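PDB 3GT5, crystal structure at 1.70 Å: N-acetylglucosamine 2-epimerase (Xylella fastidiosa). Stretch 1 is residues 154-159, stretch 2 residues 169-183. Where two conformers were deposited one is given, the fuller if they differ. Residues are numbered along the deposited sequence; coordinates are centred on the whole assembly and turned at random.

Stretch 1 154-159: GLYKDE
Stretch 2 (169-183) YRGQNANMHMCEAML

An asparagine side chain ends in a carboxamide, which offers an acceptor and a donor side by side as a peptide backbone does, and can therefore pair with a backbone as a neighbouring strand would. The packing of residues 154-159 against residues 169-183 in this N-acetylglucosamine 2-epimerase illustrates the principle. The first segment is extended from Leu 155 to Lys 157, with a short strand at Leu 155 and Tyr 156 (phi/psi -142/156 and -87/142); Gly 154 (69/26) and Asp 158 (-95/-47) are not. The second enters through an extended stretch and becomes a helix. Together they bury 547 Å².

Tyr 169 (phi/psi -67/137, chi1 t) directs its CA-to-CB bond toward the first segment, and the edge of its ring meets the Asp 158 carboxylate, CE2 lying 3.6 Å from CG. Its carbonyl O accepts a bond of 2.8 Å from Arg 170 NH1, and a water that accepts from Glu 159 N at 2.9 Å lies 2.8 Å from Tyr 169 O.

Arg 170 (-126/138) lies across from Asp 158, their CA atoms 5.7 Å apart. Its CA-to-CB bond points away, but rotamers m, m, t with chi4 at -92° bring the end nearer, so that Lys 157 CD sits over one guanidinium face, 3.6 Å from Arg 170 NH2.

Gly 171 (-136/139) leaves space where an ideal CB would fall only 2.9 Å from Asp 158 OD2 and 2.7 Å from Tyr 169 CE2. One water accepts from Gly 171 N at 2.9 Å and lies 2.8 Å from both Tyr 156 O and Asp 158 OD2, within donating geometry of each.

The helix runs on with phi/psi near -65/-40. At Ala 174, CB packs 3.6 Å from Asp 158 OD2, while a second water accepts from Ala 174 N at 2.9 Å and donates to Asp 158 OD2 at 2.5 Å. Asp 158, with chi1 between wells at -136°, thus meets Ala 174 both directly and through a water.

Asn 175 (chi1 m, chi2 -76°) is the centrepiece, its CA 6.4 Å from that of Tyr 156. Tyr 156 N donates to Asn 175 OD1 at 2.9 Å and 166°, while Asn 175 ND2 donates to Tyr 156 O at 3.0 Å and 171°. The second ND2 proton serves Gly 171 O, 3.0 Å from ND2, tying the amide to its own segment.

One turn on, Met 178 (t, p, p) places CG 3.6 Å from Tyr 156 CE2, with SD 5.2 Å from the ring centroid. Another turn brings Met 182 CE (m, m, t) within 3.5 Å of Tyr 156 OH. The tyrosine, chi1 m and chi2 -84°, therefore extends along successive helical turns.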

ATOM      1  N   GLY A 154     -21.661   1.962   2.216  1.00 17.45           N
ATOM      2  CA  GLY A 154     -20.822   1.480   1.107  1.00 18.36           C
ATOM      3  C   GLY A 154     -19.330   1.419   1.428  1.00 16.52           C
ATOM      4  O   GLY A 154     -18.476   1.552   0.529  1.00 15.64           O
ATOM      5  N   LEU A 155     -19.041   1.265   2.718  1.00 16.58           N
ATOM      6  CA  LEU A 155     -17.677   1.201   3.266  1.00 16.73           C
ATOM      7  C   LEU A 155     -17.500   0.191   4.407  1.00 16.30           C
ATOM      8  O   LEU A 155     -18.462  -0.118   5.131  1.00 17.35           O
ATOM      9  CB  LEU A 155     -17.288   2.600   3.774  1.00 17.18           C
ATOM     10  CG  LEU A 155     -17.227   3.693   2.732  1.00 16.44           C
ATOM     11  CD1 LEU A 155     -17.250   5.087   3.370  1.00 16.65           C
ATOM     12  CD2 LEU A 155     -15.992   3.484   1.859  1.00 17.43           C
ATOM     13  N   TYR A 156     -16.259  -0.282   4.625  1.00 14.06           N
ATOM     14  CA  TYR A 156     -15.935  -1.196   5.687  1.00 14.95           C
ATOM     15  C   TYR A 156     -15.624  -0.423   6.965  1.00 16.03           C
ATOM     16  O   TYR A 156     -14.967   0.647   6.932  1.00 15.84           O
ATOM     17  CB  TYR A 156     -14.718  -2.078   5.319  1.00 13.57           C
ATOM     18  CG  TYR A 156     -15.001  -3.030   4.173  1.00 14.78           C
ATOM     19  CD1 TYR A 156     -15.623  -4.263   4.385  1.00 16.40           C
ATOM     20  CD2 TYR A 156     -14.675  -2.689   2.870  1.00 15.34           C
ATOM     21  CE1 TYR A 156     -15.915  -5.103   3.313  1.00 15.77           C
ATOM     22  CE2 TYR A 156     -14.942  -3.538   1.821  1.00 15.37           C
ATOM     23  CZ  TYR A 156     -15.537  -4.729   2.045  1.00 15.59           C
ATOM     24  OH  TYR A 156     -15.773  -5.529   0.958  1.00 20.10           O
ATOM     25  N   LYS A 157     -16.068  -1.001   8.072  1.00 17.49           N
ATOM     26  CA  LYS A 157     -15.654  -0.581   9.416  0.50 18.49           C
ATOM     27  C   LYS A 157     -14.203  -0.946   9.646  1.00 18.41           C
ATOM     28  O   LYS A 157     -13.660  -1.813   8.962  1.00 19.50           O
ATOM     29  CB  LYS A 157     -16.549  -1.254  10.457  0.50 18.48           C
ATOM     30  CG  LYS A 157     -18.026  -0.930  10.217  0.50 18.44           C
ATOM     31  CD  LYS A 157     -18.934  -1.403  11.347  0.50 19.99           C
ATOM     32  CE  LYS A 157     -18.876  -2.897  11.530  0.50 20.38           C
ATOM     33  NZ  LYS A 157     -20.135  -3.392  12.153  0.50 18.34           N
ATOM     34  N   ASP A 158     -13.568  -0.324  10.627  1.00 19.24           N
ATOM     35  CA  ASP A 158     -12.105  -0.471  10.732  1.00 19.93           C
ATOM     36  C   ASP A 158     -11.562  -1.541  11.664  1.00 20.66           C
ATOM     37  O   ASP A 158     -10.611  -2.236  11.333  1.00 21.27           O
ATOM     38  CB  ASP A 158     -11.502   0.851  11.131  1.00 20.39           C
ATOM     39  CG  ASP A 158     -10.274   1.173  10.331  1.00 25.13           C
ATOM     40  OD1 ASP A 158      -9.163   1.002  10.896  1.00 26.14           O
ATOM     41  OD2 ASP A 158     -10.429   1.604   9.151  1.00 26.88           O
ATOM     42  N   GLU A 159     -12.085  -1.626  12.884  1.00 20.56           N
ATOM     43  CA  GLU A 159     -11.345  -2.305  13.930  1.00 20.22           C
ATOM     44  C   GLU A 159     -12.307  -2.961  14.934  1.00 19.61           C
ATOM     45  O   GLU A 159     -13.184  -2.291  15.424  1.00 18.90           O
ATOM     46  CB  GLU A 159     -10.445  -1.321  14.682  1.00 21.38           C
ATOM     47  CG  GLU A 159      -9.609  -1.977  15.801  1.00 25.22           C
ATOM     48  CD  GLU A 159      -8.990  -0.985  16.760  1.00 27.97           C
ATOM     49  OE1 GLU A 159      -8.610   0.125  16.308  1.00 30.41           O
ATOM     50  OE2 GLU A 159      -8.848  -1.349  17.963  1.00 30.04           O
ATOM     51  N   TYR A 169     -14.450   4.124  15.330  1.00 17.36           N
ATOM     52  CA  TYR A 169     -13.540   4.781  14.399  1.00 17.07           C
ATOM     53  C   TYR A 169     -13.917   4.334  12.955  1.00 16.67           C
ATOM     54  O   TYR A 169     -14.167   3.138  12.716  1.00 17.49           O
ATOM     55  CB  TYR A 169     -12.112   4.389  14.697  1.00 16.62           C
ATOM     56  CG  TYR A 169     -11.147   4.881  13.653  1.00 18.41           C
ATOM     57  CD1 TYR A 169     -10.721   6.191  13.657  1.00 16.38           C
ATOM     58  CD2 TYR A 169     -10.660   4.042  12.668  1.00 18.52           C
ATOM     59  CE1 TYR A 169      -9.874   6.666  12.708  1.00 17.89           C
ATOM     60  CE2 TYR A 169      -9.810   4.515  11.697  1.00 16.65           C
ATOM     61  CZ  TYR A 169      -9.405   5.820  11.706  1.00 17.48           C
ATOM     62  OH  TYR A 169      -8.549   6.328  10.735  1.00 15.47           O
ATOM     63  N   ARG A 170     -13.934   5.257  12.012  1.00 17.03           N
ATOM     64  CA  ARG A 170     -14.041   4.913  10.615  1.00 16.92           C
ATOM     65  C   ARG A 170     -12.846   5.583   9.888  1.00 18.30           C
ATOM     66  O   ARG A 170     -12.546   6.784  10.113  1.00 18.22           O
ATOM     67  CB  ARG A 170     -15.361   5.403  10.057  1.00 17.40           C
ATOM     68  CG  ARG A 170     -16.595   4.784  10.746  1.00 17.43           C
ATOM     69  CD  ARG A 170     -16.731   3.330  10.462  1.00 18.44           C
ATOM     70  NE  ARG A 170     -17.894   2.793  11.193  1.00 18.43           N
ATOM     71  CZ  ARG A 170     -17.875   2.248  12.391  1.00 19.16           C
ATOM     72  NH1 ARG A 170     -16.736   2.049  13.069  1.00 18.09           N
ATOM     73  NH2 ARG A 170     -19.037   1.833  12.905  1.00 22.12           N
ATOM     74  N   GLY A 171     -12.232   4.837   8.964  1.00 17.88           N
ATOM     75  CA  GLY A 171     -10.956   5.218   8.387  1.00 17.65           C
ATOM     76  C   GLY A 171     -10.934   5.023   6.897  1.00 17.48           C
ATOM     77  O   GLY A 171     -11.449   4.004   6.402  1.00 17.46           O
ATOM     78  N   GLN A 172     -10.341   5.984   6.173  1.00 17.08           N
ATOM     79  CA  GLN A 172     -10.252   5.857   4.713  1.00 16.16           C
ATOM     80  C   GLN A 172      -9.186   4.805   4.347  1.00 16.91           C
ATOM     81  O   GLN A 172      -9.316   4.145   3.284  1.00 15.72           O
ATOM     82  CB  GLN A 172     -10.013   7.216   4.004  1.00 17.68           C
ATOM     83  CG  GLN A 172      -8.554   7.698   3.992  1.00 14.89           C
ATOM     84  CD  GLN A 172      -7.751   7.035   2.879  1.00 18.84           C
ATOM     85  OE1 GLN A 172      -8.306   6.823   1.802  1.00 21.38           O
ATOM     86  NE2 GLN A 172      -6.470   6.751   3.115  1.00 17.52           N
ATOM     87  N   ASN A 173      -8.135   4.667   5.179  1.00 15.92           N
ATOM     88  CA  ASN A 173      -6.927   3.904   4.788  1.00 17.73           C
ATOM     89  C   ASN A 173      -7.197   2.419   4.560  1.00 17.95           C
ATOM     90  O   ASN A 173      -6.780   1.856   3.529  1.00 16.88           O
ATOM     91  CB  ASN A 173      -5.847   4.101   5.861  1.00 19.60           C
ATOM     92  CG  ASN A 173      -4.437   3.893   5.353  1.00 22.84           C
ATOM     93  OD1 ASN A 173      -4.212   3.549   4.224  1.00 30.19           O
ATOM     94  ND2 ASN A 173      -3.474   4.166   6.203  1.00 25.30           N
ATOM     95  N   ALA A 174      -7.942   1.780   5.462  1.00 17.88           N
ATOM     96  CA  ALA A 174      -8.300   0.374   5.243  1.00 17.17           C
ATOM     97  C   ALA A 174      -9.184   0.208   3.977  1.00 16.30           C
ATOM     98  O   ALA A 174      -9.033  -0.772   3.248  1.00 15.52           O
ATOM     99  CB  ALA A 174      -8.963  -0.243   6.495  1.00 17.36           C
ATOM    100  N   ASN A 175     -10.076   1.163   3.704  1.00 14.76           N
ATOM    101  CA  ASN A 175     -10.936   1.122   2.531  1.00 15.31           C
ATOM    102  C   ASN A 175     -10.152   1.316   1.248  1.00 15.70           C
ATOM    103  O   ASN A 175     -10.443   0.715   0.210  1.00 15.73           O
ATOM    104  CB  ASN A 175     -12.068   2.131   2.720  1.00 14.45           C
ATOM    105  CG  ASN A 175     -13.129   1.584   3.649  1.00 16.64           C
ATOM    106  OD1 ASN A 175     -13.917   0.740   3.240  1.00 16.57           O
ATOM    107  ND2 ASN A 175     -13.133   2.027   4.934  1.00 16.63           N
ATOM    108  N   MET A 176      -9.139   2.184   1.305  1.00 14.36           N
ATOM    109  CA  MET A 176      -8.217   2.410   0.179  1.00 13.72           C
ATOM    110  C   MET A 176      -7.433   1.135  -0.168  1.00 14.44           C
ATOM    111  O   MET A 176      -7.391   0.713  -1.345  1.00 14.70           O
ATOM    112  CB  MET A 176      -7.241   3.544   0.522  1.00 13.60           C
ATOM    113  CG  MET A 176      -6.366   4.021  -0.631  1.00 14.97           C
ATOM    114  SD  MET A 176      -4.979   5.184  -0.089  1.00 10.03           S
ATOM    115  CE  MET A 176      -4.141   4.006   0.908  1.00 18.08           C
ATOM    116  N   HIS A 177      -6.854   0.489   0.855  1.00 14.43           N
ATOM    117  CA  HIS A 177      -6.158  -0.768   0.625  1.00 14.83           C
ATOM    118  C   HIS A 177      -7.107  -1.872   0.234  1.00 14.93           C
ATOM    119  O   HIS A 177      -6.708  -2.769  -0.498  1.00 15.40           O
ATOM    120  CB  HIS A 177      -5.251  -1.131   1.779  1.00 14.28           C
ATOM    121  CG  HIS A 177      -4.077  -0.212   1.871  1.00 17.81           C
ATOM    122  ND1 HIS A 177      -3.087  -0.200   0.909  1.00 20.23           N
ATOM    123  CD2 HIS A 177      -3.761   0.764   2.757  1.00 20.53           C
ATOM    124  CE1 HIS A 177      -2.199   0.733   1.217  1.00 23.08           C
ATOM    125  NE2 HIS A 177      -2.579   1.319   2.337  1.00 19.89           N
ATOM    126  N   MET A 178      -8.337  -1.839   0.742  1.00 16.01           N
ATOM    127  CA  MET A 178      -9.331  -2.829   0.328  1.00 16.97           C
ATOM    128  C   MET A 178      -9.715  -2.632  -1.151  1.00 16.84           C
ATOM    129  O   MET A 178      -9.916  -3.602  -1.849  1.00 17.00           O
ATOM    130  CB  MET A 178     -10.574  -2.829   1.237  1.00 17.70           C
ATOM    131  CG  MET A 178     -11.456  -4.098   1.083  1.00 18.01           C
ATOM    132  SD  MET A 178     -10.644  -5.661   1.501  1.00 13.09           S
ATOM    133  CE  MET A 178     -10.637  -5.409   3.280  1.00 22.21           C
ATOM    134  N   CYS A 179      -9.793  -1.396  -1.639  1.00 16.90           N
ATOM    135  CA  CYS A 179     -10.058  -1.143  -3.068  1.00 17.26           C
ATOM    136  C   CYS A 179      -8.933  -1.775  -3.899  1.00 17.93           C
ATOM    137  O   CYS A 179      -9.188  -2.514  -4.866  1.00 15.93           O
ATOM    138  CB  CYS A 179     -10.223   0.361  -3.347  1.00 17.52           C
ATOM    139  SG  CYS A 179     -10.346   0.835  -5.058  1.00 18.79           S
ATOM    140  N   GLU A 180      -7.683  -1.527  -3.486  1.00 17.22           N
ATOM    141  CA  GLU A 180      -6.508  -2.140  -4.097  1.00 16.75           C
ATOM    142  C   GLU A 180      -6.575  -3.675  -4.103  1.00 16.88           C
ATOM    143  O   GLU A 180      -6.282  -4.299  -5.158  1.00 17.01           O
ATOM    144  CB  GLU A 180      -5.268  -1.671  -3.317  1.00 19.59           C
ATOM    145  CG  GLU A 180      -3.967  -2.339  -3.674  1.00 20.86           C
ATOM    146  CD  GLU A 180      -2.870  -2.063  -2.596  1.00 28.31           C
ATOM    147  OE1 GLU A 180      -3.206  -1.515  -1.499  1.00 30.94           O
ATOM    148  OE2 GLU A 180      -1.673  -2.392  -2.807  1.00 28.36           O
ATOM    149  N   ALA A 181      -6.953  -4.277  -2.955  1.00 15.74           N
ATOM    150  CA  ALA A 181      -7.053  -5.733  -2.833  1.00 16.31           C
ATOM    151  C   ALA A 181      -8.161  -6.278  -3.693  1.00 15.75           C
ATOM    152  O   ALA A 181      -7.991  -7.355  -4.280  1.00 16.12           O
ATOM    153  CB  ALA A 181      -7.273  -6.191  -1.356  1.00 15.32           C
ATOM    154  N   MET A 182      -9.271  -5.528  -3.810  1.00 15.13           N
ATOM    155  CA  MET A 182     -10.389  -5.973  -4.624  1.00 15.98           C
ATOM    156  C   MET A 182     -10.059  -5.946  -6.111  1.00 16.85           C
ATOM    157  O   MET A 182     -10.462  -6.859  -6.848  1.00 16.55           O
ATOM    158  CB  MET A 182     -11.675  -5.217  -4.308  1.00 15.07           C
ATOM    159  CG  MET A 182     -12.267  -5.554  -2.946  1.00 16.17           C
ATOM    160  SD  MET A 182     -12.802  -7.309  -2.691  1.00 13.75           S
ATOM    161  CE  MET A 182     -13.244  -7.175  -0.910  1.00 21.52           C
ATOM    162  N   LEU A 183      -9.274  -4.943  -6.542  1.00 16.23           N
ATOM    163  CA  LEU A 183      -8.763  -4.911  -7.894  1.00 17.64           C
ATOM    164  C   LEU A 183      -7.849  -6.108  -8.183  1.00 17.45           C
ATOM    165  O   LEU A 183      -7.986  -6.764  -9.229  1.00 18.17           O
ATOM    166  CB  LEU A 183      -8.048  -3.595  -8.183  1.00 16.98           C
ATOM    167  CG  LEU A 183      -8.915  -2.347  -8.297  1.00 18.71           C
ATOM    168  CD1 LEU A 183      -8.073  -1.037  -8.173  1.00 19.13           C
ATOM    169  CD2 LEU A 183      -9.745  -2.376  -9.581  1.00 19.30           C
TER
HETATM  170  O   HOH W   1     -13.131   2.099   8.533  1.00 20.52           O
HETATM  171  O   HOH W   2      -8.366   2.700   8.183  1.00 21.92           O
HETATM  172  O   HOH W   3     -13.817   0.512  13.654  1.00 20.76           O